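Long-range contacts in tryptophan halogenase superfamily (Brevundimonas sp. BAL3, PDB 6FRL), which halogenates organic substrates in a flavin-dependent reaction, preferring bromination over chlorination: residues 12-17 / 217-222; 81-86 / 164-169; 190-195 / 205-210; 256-261 / 285-290; 345-350 / 395-400. All coordinates share one frame; numbering follows the deposited sequence.

Interaction 1: residues 12-17 / 217-222; sequences RSVVIV and GDLFVD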
# COMPACT_ATOMS: atom_id res chain seq x y z
N ARG B 12 15.76 -18.25 -22.85
CA ARG B 12 16.93 -17.96 -23.71
C ARG B 12 16.70 -16.84 -24.73
O ARG B 12 17.65 -16.33 -25.30
CB ARG B 12 17.33 -19.25 -24.47
CG ARG B 12 17.62 -20.45 -23.56
CD ARG B 12 17.48 -21.76 -24.29
NE ARG B 12 16.10 -22.00 -24.76
CZ ARG B 12 15.72 -23.06 -25.46
NH1 ARG B 12 16.58 -24.04 -25.78
NH2 ARG B 12 14.45 -23.17 -25.85
N SER B 13 15.45 -16.49 -24.98
CA SER B 13 15.14 -15.57 -26.05
C SER B 13 13.78 -14.90 -25.83
O SER B 13 12.86 -15.52 -25.23
CB SER B 13 15.14 -16.31 -27.38
OG SER B 13 14.21 -17.40 -27.38
N VAL B 14 13.66 -13.66 -26.30
CA VAL B 14 12.45 -12.87 -26.15
C VAL B 14 12.15 -12.22 -27.49
O VAL B 14 13.03 -11.56 -28.09
CB VAL B 14 12.57 -11.77 -25.08
CG1 VAL B 14 11.28 -10.93 -25.00
CG2 VAL B 14 12.92 -12.39 -23.73
N VAL B 15 10.91 -12.38 -27.94
CA VAL B 15 10.50 -11.83 -29.22
C VAL B 15 9.37 -10.84 -28.98
O VAL B 15 8.32 -11.21 -28.47
CB VAL B 15 10.02 -12.93 -30.21
CG1 VAL B 15 9.59 -12.32 -31.55
CG2 VAL B 15 11.12 -13.98 -30.41
N ILE B 16 9.58 -9.60 -29.38
CA ILE B 16 8.65 -8.55 -29.12
C ILE B 16 7.97 -8.30 -30.45
O ILE B 16 8.63 -7.91 -31.42
CB ILE B 16 9.39 -7.27 -28.62
CG1 ILE B 16 10.05 -7.55 -27.27
CG2 ILE B 16 8.43 -6.10 -28.48
CD1 ILE B 16 11.02 -6.49 -26.85
N VAL B 17 6.65 -8.46 -30.48
CA VAL B 17 5.89 -8.37 -31.71
C VAL B 17 5.26 -7.01 -31.83
O VAL B 17 4.20 -6.78 -31.28
CB VAL B 17 4.82 -9.47 -31.75
CG1 VAL B 17 3.99 -9.39 -33.03
CG2 VAL B 17 5.45 -10.84 -31.52
N GLY B 217 11.04 -18.11 -30.45
CA GLY B 217 11.27 -17.55 -29.13
C GLY B 217 10.69 -18.41 -28.02
O GLY B 217 9.73 -19.13 -28.22
N ASP B 218 11.29 -18.33 -26.85
CA ASP B 218 10.73 -18.92 -25.64
C ASP B 218 9.60 -18.08 -25.01
O ASP B 218 8.67 -18.64 -24.43
CB ASP B 218 11.82 -19.12 -24.60
CG ASP B 218 12.87 -20.12 -25.05
OD1 ASP B 218 12.58 -20.91 -26.00
OD2 ASP B 218 13.97 -20.11 -24.42
N LEU B 219 9.74 -16.74 -25.07
CA LEU B 219 8.81 -15.75 -24.50
C LEU B 219 8.46 -14.72 -25.57
O LEU B 219 9.34 -14.12 -26.17
CB LEU B 219 9.41 -15.06 -23.26
CG LEU B 219 8.54 -13.94 -22.61
CD1 LEU B 219 7.33 -14.55 -21.94
CD2 LEU B 219 9.25 -13.05 -21.58
N PHE B 220 7.17 -14.52 -25.78
CA PHE B 220 6.65 -13.53 -26.70
C PHE B 220 5.94 -12.39 -25.97
O PHE B 220 5.12 -12.65 -25.07
CB PHE B 220 5.67 -14.21 -27.68
CG PHE B 220 6.36 -15.06 -28.69
CD1 PHE B 220 6.79 -16.34 -28.36
CD2 PHE B 220 6.65 -14.56 -29.96
CE1 PHE B 220 7.49 -17.10 -29.27
CE2 PHE B 220 7.32 -15.33 -30.88
CZ PHE B 220 7.75 -16.60 -30.53
N VAL B 221 6.23 -11.14 -26.37
CA VAL B 221 5.50 -9.96 -25.90
C VAL B 221 4.69 -9.41 -27.06
O VAL B 221 5.24 -9.07 -28.10
CB VAL B 221 6.41 -8.84 -25.34
CG1 VAL B 221 5.57 -7.82 -24.59
CG2 VAL B 221 7.49 -9.39 -24.42
N ASP B 222 3.38 -9.31 -26.88
CA ASP B 222 2.51 -8.78 -27.92
C ASP B 222 2.40 -7.29 -27.72
O ASP B 222 1.74 -6.84 -26.78
CB ASP B 222 1.13 -9.46 -27.85
CG ASP B 222 0.19 -9.05 -28.98
OD1 ASP B 222 0.41 -8.02 -29.63
OD2 ASP B 222 -0.80 -9.78 -29.21
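R12 holds D218 side-on at the outer end of two parallel strands, and its side chain can be followed atom by atom. CB already lies 3.5 Å from D218 OD2, and CG and CD stay within van der Waals range of the same oxygen. A bend at chi3 (-64°) then turns the guanidinium back toward the carboxylate. NE donates to D218 OD2 at 2.9 Å, almost straight at 169° and in the guanidinium plane, using the syn lone pair. NH2 reaches D218 OD1, also at 2.9 Å, which completes a two-nitrogen salt bridge whose planes are only 17° apart. R12 N meets OD2 from the anti side at 3.0 Å, giving that oxygen two donors. The D218 carboxylate may also ease the closeness of R12 to the like-charged R372.

S13 OG accepts from D218 N at 3.1 Å, and the regular parallel ladder follows. V15 N binds L219 O, V15 O takes V221 N, and V17 N meets V221 O at 2.8 Å. On the V15 and V17 face, the F220 ring lies alongside V15, pointing the same way, with CE2 3.7 Å from V15 CB; V17 CG2 sits near the ring plane at its edge. On the other face the V14 and V221 side chains cross at a slant, V14 CG1 lying 4.1 Å from V221 CG2.

The pair forms the middle of a mostly parallel, Rossmann-type sheet: strand 40-45 flanks strand 13-17, helix 20-33 packs on I16, and strand 204-209 sends L207 against V15, V17 and F220.

Interaction 2: residues 81-86 / 164-169; sequences QATCKL and ALHLDA
K85 lays its CB over one face of the H166 imidazole, 3.7 Å from the ring centroid and 23° off the normal, a CH-pi contact. Both residues belong to a small three-stranded antiparallel sheet in which strand 164-168 runs between strands 83-85 and 55-57. The lysine chain crosses the histidine at about a right angle. With CG anti to its own backbone N, K85 continues over the rim, where CG comes within 3.4 Å of H166 NE2. Further out, K85 NZ bonds S352 OG and T58 O.

The ring's edge is fixed as well. H166 ND1 donates to T83 OG1 at 3.0 Å, with the oxygen near the ring plane, while NE2 bonds T268 OG1; T83 OG1 is itself bonded to P282 O. The ring is thus restrained at both nitrogens and packed on a face. An alanine at H166 would probably leave T83 OG1 and T268 OG1 without their imidazole partner and open a gap beneath the K85 methylenes.

T83 and H166 also form a hydrogen-bonded backbone pair, T83 N to H166 O and H166 N to T83 O, each 3.0 Å. Beyond it A82 CB touches L167 CB at 3.9 Å, and D168 N-caps helix 169-182. At the other end K85 N meets A164 O at 2.8 Å from 48° above the carbonyl plane, well away from a lone pair.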
# COMPACT_ATOMS: atom_id res chain seq x y z
N GLN B 81 11.26 16.78 -28.79
CA GLN B 81 10.54 18.04 -28.97
C GLN B 81 9.66 18.35 -27.74
O GLN B 81 8.65 19.04 -27.83
CB GLN B 81 9.70 18.05 -30.27
CG GLN B 81 10.50 18.10 -31.58
CD GLN B 81 11.34 19.38 -31.73
OE1 GLN B 81 12.56 19.30 -31.82
NE2 GLN B 81 10.70 20.55 -31.72
N ALA B 82 10.09 17.88 -26.58
CA ALA B 82 9.27 17.87 -25.38
C ALA B 82 9.20 19.20 -24.69
O ALA B 82 10.10 20.04 -24.85
CB ALA B 82 9.81 16.86 -24.38
N THR B 83 8.15 19.36 -23.90
CA THR B 83 8.02 20.46 -22.93
C THR B 83 7.62 19.90 -21.56
O THR B 83 7.23 18.73 -21.44
CB THR B 83 6.93 21.46 -23.37
OG1 THR B 83 5.64 20.82 -23.30
CG2 THR B 83 7.16 21.95 -24.78
N CYS B 84 7.69 20.74 -20.55
CA CYS B 84 7.31 20.38 -19.18
C CYS B 84 5.80 20.25 -19.00
O CYS B 84 5.03 21.00 -19.61
CB CYS B 84 7.83 21.42 -18.20
SG CYS B 84 9.60 21.72 -18.33
N LYS B 85 5.39 19.29 -18.17
CA LYS B 85 3.98 19.11 -17.78
C LYS B 85 3.85 19.11 -16.26
O LYS B 85 4.28 18.14 -15.59
CB LYS B 85 3.39 17.81 -18.33
CG LYS B 85 1.93 17.64 -17.89
CD LYS B 85 1.26 16.41 -18.43
CE LYS B 85 -0.07 16.12 -17.77
NZ LYS B 85 -0.48 14.68 -17.93
N LEU B 86 3.25 20.17 -15.73
CA LEU B 86 2.99 20.25 -14.29
C LEU B 86 1.64 19.65 -13.80
O LEU B 86 1.45 19.51 -12.59
CB LEU B 86 3.10 21.69 -13.84
CG LEU B 86 4.54 22.17 -13.78
CD1 LEU B 86 4.54 23.67 -13.55
CD2 LEU B 86 5.35 21.45 -12.72
N ALA B 164 6.25 16.06 -15.42
CA ALA B 164 6.36 15.04 -16.47
C ALA B 164 6.57 15.72 -17.82
O ALA B 164 6.91 16.91 -17.85
CB ALA B 164 5.11 14.14 -16.47
N LEU B 165 6.39 14.96 -18.91
CA LEU B 165 6.61 15.48 -20.26
C LEU B 165 5.37 15.49 -21.15
O LEU B 165 4.46 14.61 -21.05
CB LEU B 165 7.67 14.64 -20.99
CG LEU B 165 8.96 14.31 -20.26
CD1 LEU B 165 9.89 13.53 -21.20
CD2 LEU B 165 9.60 15.58 -19.73
N HIS B 166 5.32 16.51 -22.01
CA HIS B 166 4.58 16.45 -23.25
C HIS B 166 5.64 16.10 -24.28
O HIS B 166 6.64 16.80 -24.35
CB HIS B 166 3.95 17.82 -23.60
CG HIS B 166 3.06 18.38 -22.54
ND1 HIS B 166 3.36 19.54 -21.86
CD2 HIS B 166 1.86 17.95 -22.05
CE1 HIS B 166 2.39 19.80 -21.00
NE2 HIS B 166 1.48 18.84 -21.08
N LEU B 167 5.43 15.06 -25.08
CA LEU B 167 6.47 14.68 -26.04
C LEU B 167 5.95 14.02 -27.32
O LEU B 167 4.80 13.55 -27.41
CB LEU B 167 7.53 13.79 -25.36
CG LEU B 167 7.11 12.56 -24.53
CD1 LEU B 167 5.92 11.79 -25.09
CD2 LEU B 167 8.28 11.61 -24.36
N ASP B 168 6.84 13.98 -28.32
CA ASP B 168 6.54 13.25 -29.56
C ASP B 168 6.79 11.77 -29.33
O ASP B 168 7.91 11.37 -29.14
CB ASP B 168 7.37 13.77 -30.75
CG ASP B 168 6.89 13.17 -32.09
OD1 ASP B 168 6.71 11.94 -32.19
OD2 ASP B 168 6.68 13.91 -33.05
N ALA B 169 5.74 10.96 -29.37
CA ALA B 169 5.84 9.54 -29.06
C ALA B 169 6.70 8.78 -30.07
O ALA B 169 7.46 7.89 -29.70
CB ALA B 169 4.48 8.91 -28.93

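Interaction 3: residues 190-195 / 205-210; sequences ARIRSV and RALTLD
L207 pushes its two methyls into the hollow between I192 and V195: CD1 rests 3.9 Å from I192 CD1, and CD2 lies 4.3 Å from V195 CG2. The L207 and I192 side chains cross at a slant. Near the strand's start a second apolar bump fits in, the A190 methyl meeting L209 CD1 at 3.9 Å.

The hairpin is not evenly shaped. R193 and S194 both face T208, a classic beta bulge that shifts the register by one residue. T208 O gives the direct evidence, accepting from R193 N at 2.8 Å and from S194 N at 3.3 Å. At the bulge R193 points toward the partner strand. Its chain, bent at chi3 (-63°), curls so that L209 O lies over one guanidinium face. NH2 reaches D210 O at 2.7 Å, though the N-H angle is only 136° and the donor stands above the carbonyl plane. T208 CG2 comes within 3.5 Å of R193 NH1, while S194 OG nestles against T208 CB at 3.2 Å. T208 OG1 turns to E196. At the end of the hairpin near R191, D210 OD2 lies against R191 CB.

The face carrying L207 and V195 is turned to the Rossmann-type sheet and helix 229-234: L207 and I192 both touch V44 of strand 40-45, whereas I192 and V195 meet L229 and A234 of the helix.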
# COMPACT_ATOMS: atom_id res chain seq x y z
N ALA B 190 9.75 -6.60 -41.32
CA ALA B 190 9.01 -7.68 -42.00
C ALA B 190 7.57 -7.75 -41.51
O ALA B 190 7.31 -7.57 -40.32
CB ALA B 190 9.68 -9.01 -41.74
N ARG B 191 6.65 -8.00 -42.44
CA ARG B 191 5.26 -8.38 -42.11
C ARG B 191 5.20 -9.84 -41.64
O ARG B 191 5.99 -10.67 -42.08
CB ARG B 191 4.34 -8.21 -43.31
CG ARG B 191 4.13 -6.78 -43.77
CD ARG B 191 3.06 -6.71 -44.86
NE ARG B 191 3.18 -5.47 -45.65
CZ ARG B 191 2.23 -4.94 -46.44
NH1 ARG B 191 1.03 -5.52 -46.58
NH2 ARG B 191 2.49 -3.81 -47.10
N ILE B 192 4.26 -10.14 -40.74
CA ILE B 192 4.11 -11.49 -40.19
C ILE B 192 2.95 -12.12 -40.93
O ILE B 192 1.87 -11.52 -40.99
CB ILE B 192 3.83 -11.42 -38.66
CG1 ILE B 192 5.04 -10.78 -37.93
CG2 ILE B 192 3.59 -12.81 -38.06
CD1 ILE B 192 4.69 -10.12 -36.61
N ARG B 193 3.18 -13.31 -41.51
CA ARG B 193 2.13 -14.05 -42.24
C ARG B 193 1.25 -14.84 -41.28
O ARG B 193 0.03 -14.87 -41.44
CB ARG B 193 2.75 -15.02 -43.26
CG ARG B 193 1.76 -15.71 -44.22
CD ARG B 193 2.40 -16.93 -44.89
NE ARG B 193 3.56 -16.60 -45.75
CZ ARG B 193 4.62 -17.38 -45.97
NH1 ARG B 193 4.74 -18.60 -45.42
NH2 ARG B 193 5.60 -16.96 -46.77
N SER B 194 1.88 -15.50 -40.31
CA SER B 194 1.22 -16.39 -39.37
C SER B 194 1.98 -16.59 -38.04
O SER B 194 3.21 -16.42 -37.96
CB SER B 194 1.02 -17.77 -40.02
OG SER B 194 2.26 -18.42 -40.28
N VAL B 195 1.23 -17.01 -37.03
CA VAL B 195 1.75 -17.44 -35.75
C VAL B 195 1.59 -18.96 -35.64
O VAL B 195 0.49 -19.46 -35.82
CB VAL B 195 0.98 -16.77 -34.59
CG1 VAL B 195 1.65 -17.09 -33.26
CG2 VAL B 195 0.96 -15.26 -34.79
N ARG B 205 5.28 -21.17 -30.71
CA ARG B 205 6.60 -21.70 -31.14
C ARG B 205 7.38 -20.62 -31.89
O ARG B 205 8.56 -20.38 -31.60
CB ARG B 205 6.44 -22.97 -32.01
CG ARG B 205 7.75 -23.76 -32.27
CD ARG B 205 7.58 -24.97 -33.22
NE ARG B 205 7.03 -24.58 -34.53
CZ ARG B 205 7.69 -23.93 -35.50
NH1 ARG B 205 7.05 -23.58 -36.62
NH2 ARG B 205 8.98 -23.57 -35.36
N ALA B 206 6.74 -19.98 -32.86
CA ALA B 206 7.47 -19.06 -33.76
C ALA B 206 6.56 -18.21 -34.58
O ALA B 206 5.39 -18.55 -34.75
CB ALA B 206 8.38 -19.85 -34.69
N LEU B 207 7.10 -17.10 -35.09
CA LEU B 207 6.42 -16.30 -36.11
C LEU B 207 6.91 -16.72 -37.49
O LEU B 207 8.09 -16.97 -37.67
CB LEU B 207 6.72 -14.82 -35.94
CG LEU B 207 6.56 -14.15 -34.60
CD1 LEU B 207 6.96 -12.69 -34.72
CD2 LEU B 207 5.13 -14.24 -34.14
N THR B 208 5.99 -16.77 -38.46
CA THR B 208 6.33 -17.03 -39.85
C THR B 208 6.19 -15.72 -40.61
O THR B 208 5.09 -15.13 -40.67
CB THR B 208 5.44 -18.14 -40.47
OG1 THR B 208 5.76 -19.42 -39.87
CG2 THR B 208 5.64 -18.24 -42.01
N LEU B 209 7.29 -15.26 -41.20
CA LEU B 209 7.30 -13.99 -41.93
C LEU B 209 6.74 -14.15 -43.34
O LEU B 209 6.57 -15.28 -43.81
CB LEU B 209 8.72 -13.43 -41.97
CG LEU B 209 9.47 -13.35 -40.63
CD1 LEU B 209 10.80 -12.62 -40.77
CD2 LEU B 209 8.61 -12.66 -39.58
N ASP B 210 6.45 -13.03 -44.01
CA ASP B 210 6.05 -13.01 -45.45
C ASP B 210 7.03 -13.73 -46.37
O ASP B 210 6.60 -14.45 -47.25
CB ASP B 210 5.87 -11.56 -45.98
CG ASP B 210 4.42 -11.10 -46.00
OD1 ASP B 210 3.48 -11.92 -45.95
OD2 ASP B 210 4.21 -9.88 -46.10

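Interaction 4: residues 256-261 / 285-290; sequences SENRPG and HRAGNG
S256 and A287 form a hydrogen-bonded antiparallel pair that joins the end of strand 250-257 to the start of strand 286-293, neighbours in a large mixed sheet. The backbone bonds come first: S256 N to A287 O and A287 N to S256 O are both 2.9 Å. One residue on, E257 and R286 form a non-hydrogen-bonded pair. N258 N then bonds H285 O at 3.1 Å, approaching from above the carbonyl plane.

Among side-chain bonds, N289 ND2 donates to S256 OG at 2.9 Å, almost straight at 167° and with the oxygen close to the amide plane. The S256 hydroxyl lies between its own backbone N and carbonyl carbon (chi1 67°), which brings it round to meet that amide. N289 ND2 also bonds V254 O, and OD1 accepts from L312 N. An alanine at N289 would probably leave S256 OG without its amide donor and L312 N without its acceptor.

A water bridges the two segments, 2.9 Å from N258 ND2 and 3.0 Å from R286 O. Van der Waals contacts are fewer: the A287 methyl touches S256 OG at 3.5 Å, and R286 CB packs against S256 O, while the R286 guanidinium turns to D168.

The contact is therefore mainly polar, with both ends of the buried N289 amide paired, so directional bonds rather than apolar packing set its geometry.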
# COMPACT_ATOMS: atom_id res chain seq x y z
N SER B 256 -0.96 20.20 -34.92
CA SER B 256 -0.98 21.59 -35.29
C SER B 256 0.42 22.19 -35.19
O SER B 256 1.26 21.72 -34.40
CB SER B 256 -1.96 22.36 -34.40
OG SER B 256 -1.55 22.45 -33.05
N GLU B 257 0.66 23.22 -36.02
CA GLU B 257 1.92 23.96 -36.06
C GLU B 257 1.71 25.23 -35.26
O GLU B 257 0.73 25.91 -35.48
CB GLU B 257 2.29 24.27 -37.53
CG GLU B 257 3.65 24.94 -37.75
CD GLU B 257 4.56 24.14 -38.66
OE1 GLU B 257 5.73 23.95 -38.26
OE2 GLU B 257 4.12 23.66 -39.75
N ASN B 258 2.62 25.54 -34.34
CA ASN B 258 2.49 26.76 -33.50
C ASN B 258 2.54 28.02 -34.38
O ASN B 258 3.29 28.06 -35.35
CB ASN B 258 3.61 26.84 -32.44
CG ASN B 258 3.44 25.86 -31.30
OD1 ASN B 258 4.31 25.76 -30.47
ND2 ASN B 258 2.33 25.15 -31.25
N ARG B 259 1.75 29.04 -34.02
CA ARG B 259 1.81 30.37 -34.67
C ARG B 259 2.94 31.16 -34.02
O ARG B 259 3.29 30.91 -32.86
CB ARG B 259 0.46 31.14 -34.57
CG ARG B 259 -0.74 30.29 -34.91
CD ARG B 259 -1.98 31.00 -35.40
NE ARG B 259 -2.96 29.94 -35.64
CZ ARG B 259 -4.23 30.12 -35.98
NH1 ARG B 259 -5.01 29.06 -36.16
NH2 ARG B 259 -4.74 31.34 -36.14
N PRO B 260 3.54 32.13 -34.76
CA PRO B 260 4.65 32.89 -34.17
C PRO B 260 4.25 33.67 -32.91
O PRO B 260 3.13 34.19 -32.85
CB PRO B 260 5.09 33.81 -35.32
CG PRO B 260 4.60 33.13 -36.56
CD PRO B 260 3.29 32.55 -36.15
N GLY B 261 5.15 33.73 -31.93
CA GLY B 261 4.86 34.26 -30.58
C GLY B 261 3.80 33.51 -29.77
O GLY B 261 2.97 34.15 -29.10
N HIS B 285 7.44 23.35 -30.75
CA HIS B 285 6.98 24.11 -31.96
C HIS B 285 5.69 23.55 -32.59
O HIS B 285 5.20 24.05 -33.60
CB HIS B 285 8.09 24.17 -33.04
CG HIS B 285 9.46 24.55 -32.53
ND1 HIS B 285 9.75 25.79 -32.02
CD2 HIS B 285 10.61 23.84 -32.47
CE1 HIS B 285 11.02 25.83 -31.65
NE2 HIS B 285 11.57 24.66 -31.92
N ARG B 286 5.11 22.53 -31.98
CA ARG B 286 3.94 21.83 -32.52
C ARG B 286 3.04 21.43 -31.36
O ARG B 286 3.42 21.53 -30.19
CB ARG B 286 4.37 20.58 -33.30
CG ARG B 286 5.05 20.85 -34.65
CD ARG B 286 6.01 19.71 -35.08
NE ARG B 286 5.53 18.36 -34.70
CZ ARG B 286 6.21 17.42 -34.02
NH1 ARG B 286 7.48 17.58 -33.61
NH2 ARG B 286 5.59 16.27 -33.75
N ALA B 287 1.83 20.99 -31.67
CA ALA B 287 0.96 20.49 -30.62
C ALA B 287 0.08 19.35 -31.10
O ALA B 287 -0.29 19.30 -32.27
CB ALA B 287 0.13 21.62 -30.04
N GLY B 288 -0.21 18.42 -30.18
CA GLY B 288 -1.25 17.43 -30.35
C GLY B 288 -2.61 18.05 -30.02
O GLY B 288 -2.74 18.80 -29.04
N ASN B 289 -3.60 17.77 -30.87
CA ASN B 289 -4.98 18.19 -30.65
C ASN B 289 -5.90 17.00 -30.88
O ASN B 289 -5.58 16.13 -31.68
CB ASN B 289 -5.43 19.29 -31.61
CG ASN B 289 -4.47 20.44 -31.68
OD1 ASN B 289 -4.75 21.53 -31.16
ND2 ASN B 289 -3.32 20.23 -32.36
N GLY B 290 -7.04 17.00 -30.21
CA GLY B 290 -8.09 16.01 -30.49
C GLY B 290 -9.43 16.25 -29.80
O GLY B 290 -9.54 17.07 -28.90
O HOH W 1 2.72 23.99 -28.62

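Interaction 5: residues 345-350 / 395-400; sequences GFLEPL and DFIILH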
# COMPACT_ATOMS: atom_id res chain seq x y z
N GLY B 345 -5.43 -3.69 -23.60
CA GLY B 345 -6.66 -2.92 -23.30
C GLY B 345 -6.55 -1.46 -23.65
O GLY B 345 -5.54 -1.00 -24.18
N PHE B 346 -7.60 -0.71 -23.36
CA PHE B 346 -7.66 0.69 -23.76
C PHE B 346 -8.54 1.55 -22.86
O PHE B 346 -9.68 1.19 -22.56
CB PHE B 346 -8.18 0.80 -25.19
CG PHE B 346 -8.30 2.22 -25.66
CD1 PHE B 346 -7.17 2.96 -25.99
CD2 PHE B 346 -9.52 2.83 -25.70
CE1 PHE B 346 -7.25 4.26 -26.39
CE2 PHE B 346 -9.63 4.14 -26.11
CZ PHE B 346 -8.49 4.86 -26.47
N LEU B 347 -7.98 2.67 -22.43
CA LEU B 347 -8.76 3.70 -21.75
C LEU B 347 -8.35 4.99 -22.43
O LEU B 347 -7.17 5.19 -22.72
CB LEU B 347 -8.47 3.73 -20.24
CG LEU B 347 -8.83 2.45 -19.48
CD1 LEU B 347 -8.17 2.39 -18.11
CD2 LEU B 347 -10.34 2.38 -19.33
N GLU B 348 -9.35 5.86 -22.68
CA GLU B 348 -9.17 7.17 -23.28
C GLU B 348 -8.17 8.02 -22.49
O GLU B 348 -8.07 7.86 -21.28
CB GLU B 348 -10.52 7.85 -23.32
CG GLU B 348 -11.09 8.17 -21.93
CD GLU B 348 -12.57 8.50 -21.92
OE1 GLU B 348 -12.91 9.73 -21.93
OE2 GLU B 348 -13.36 7.56 -21.87
N PRO B 349 -7.43 8.95 -23.15
CA PRO B 349 -6.30 9.68 -22.53
C PRO B 349 -6.67 10.90 -21.69
O PRO B 349 -5.96 11.94 -21.70
CB PRO B 349 -5.46 10.12 -23.75
CG PRO B 349 -6.48 10.31 -24.83
CD PRO B 349 -7.52 9.24 -24.60
N LEU B 350 -7.75 10.76 -20.91
CA LEU B 350 -8.29 11.88 -20.14
C LEU B 350 -7.31 12.26 -19.05
O LEU B 350 -7.20 13.45 -18.70
CB LEU B 350 -9.67 11.51 -19.55
CG LEU B 350 -10.38 12.59 -18.71
CD1 LEU B 350 -10.70 13.82 -19.54
CD2 LEU B 350 -11.68 12.04 -18.12
N ASP B 395 -12.20 3.65 -13.00
CA ASP B 395 -12.98 4.35 -11.96
C ASP B 395 -12.58 5.80 -11.80
O ASP B 395 -13.44 6.66 -11.68
CB ASP B 395 -12.86 3.62 -10.61
CG ASP B 395 -13.60 2.29 -10.60
OD1 ASP B 395 -14.16 1.88 -11.65
OD2 ASP B 395 -13.60 1.65 -9.54
N PHE B 396 -11.28 6.10 -11.78
CA PHE B 396 -10.86 7.50 -11.76
C PHE B 396 -11.39 8.27 -12.96
O PHE B 396 -11.88 9.39 -12.80
CB PHE B 396 -9.33 7.62 -11.65
CG PHE B 396 -8.82 9.01 -11.38
CD1 PHE B 396 -9.22 9.69 -10.23
CD2 PHE B 396 -7.88 9.61 -12.22
CE1 PHE B 396 -8.73 10.98 -9.96
CE2 PHE B 396 -7.39 10.88 -11.95
CZ PHE B 396 -7.83 11.57 -10.81
N ILE B 397 -11.30 7.66 -14.17
CA ILE B 397 -11.81 8.31 -15.39
C ILE B 397 -13.35 8.54 -15.31
O ILE B 397 -13.83 9.63 -15.57
CB ILE B 397 -11.42 7.53 -16.68
CG1 ILE B 397 -9.90 7.67 -16.89
CG2 ILE B 397 -12.17 8.06 -17.90
CD1 ILE B 397 -9.28 6.68 -17.84
N ILE B 398 -14.08 7.50 -14.93
CA ILE B 398 -15.52 7.59 -14.74
C ILE B 398 -15.95 8.80 -13.87
O ILE B 398 -16.86 9.56 -14.24
CB ILE B 398 -16.07 6.27 -14.13
CG1 ILE B 398 -16.04 5.17 -15.19
CG2 ILE B 398 -17.50 6.46 -13.62
CD1 ILE B 398 -16.25 3.78 -14.64
N LEU B 399 -15.28 8.96 -12.72
CA LEU B 399 -15.58 10.03 -11.77
C LEU B 399 -15.70 11.40 -12.42
O LEU B 399 -16.58 12.18 -12.03
CB LEU B 399 -14.54 10.10 -10.63
CG LEU B 399 -14.86 11.06 -9.48
CD1 LEU B 399 -16.11 10.64 -8.74
CD2 LEU B 399 -13.71 11.21 -8.52
N HIS B 400 -14.82 11.68 -13.39
CA HIS B 400 -14.78 12.98 -14.06
C HIS B 400 -16.15 13.28 -14.76
O HIS B 400 -16.69 14.41 -14.72
CB HIS B 400 -13.65 13.04 -15.10
CG HIS B 400 -12.25 13.03 -14.54
ND1 HIS B 400 -11.69 11.92 -13.94
CD2 HIS B 400 -11.26 13.96 -14.60
CE1 HIS B 400 -10.43 12.18 -13.63
NE2 HIS B 400 -10.14 13.41 -14.01
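I397 projects from helix 376-402 toward the loop after strand 345-346 and spreads its branches among three loop residues. With CG1 anti to the carbonyl carbon (chi1 -69°), its CD1 reaches L347 CB at 3.9 Å and E348 O at 3.8 Å. CG2, which is anti to the backbone N, faces the other way along the loop: it lies 4.0 Å from L350 CD2 and 4.1 Å from E348 CD. The E348 chain slides past I397 in the opposite direction, so the isoleucine meets the glutamate's flank; the carboxylate oxygen OE1 binds Y401 OH and W277 NE1.

One helical turn further on, the L350 and H400 side chains likewise pass each other in opposite directions. L350 CD2 sits 3.7 Å from H400 CB and over one face of the imidazole, 4.1 Å from the centroid and 26° off the normal, a CH-pi contact displaced toward the rim. The ring is held in this attitude by bonds at both nitrogens. ND1 donates to F396 O one turn back at 2.8 Å, with the oxygen in the ring plane, and NE2 bonds E351 OE2.

No hydrogen bond crosses between loop and helix, so the joint is purely van der Waals and CH-pi, built round the buried I397 side chain. The polar ends of E348 and H400 are satisfied by partners outside it, and those bonds fix how the two groups are turned against the apolar contact.

How the interactions relate
Two pairs of contacts touch. Interactions 1 and 3 pack in the Rossmann-like region, where V17 CG1 meets I192 CD1 at 3.7 Å, so the hairpin lies against the central parallel strands. Interactions 2 and 4 are tied by a salt bridge, D168 OD2 to R286 NH2 at 2.7 Å. Interaction 5 lies between these groups, its nearest atoms about 7 Å from interaction 2 and about 8 Å from interactions 1 and 4. The centres of interactions 1 and 4 are about 39 Å apart. Strand 13-17 runs into a glycine-rich GxGxxG turn touched by I16, consistent with flavin binding near interaction 1.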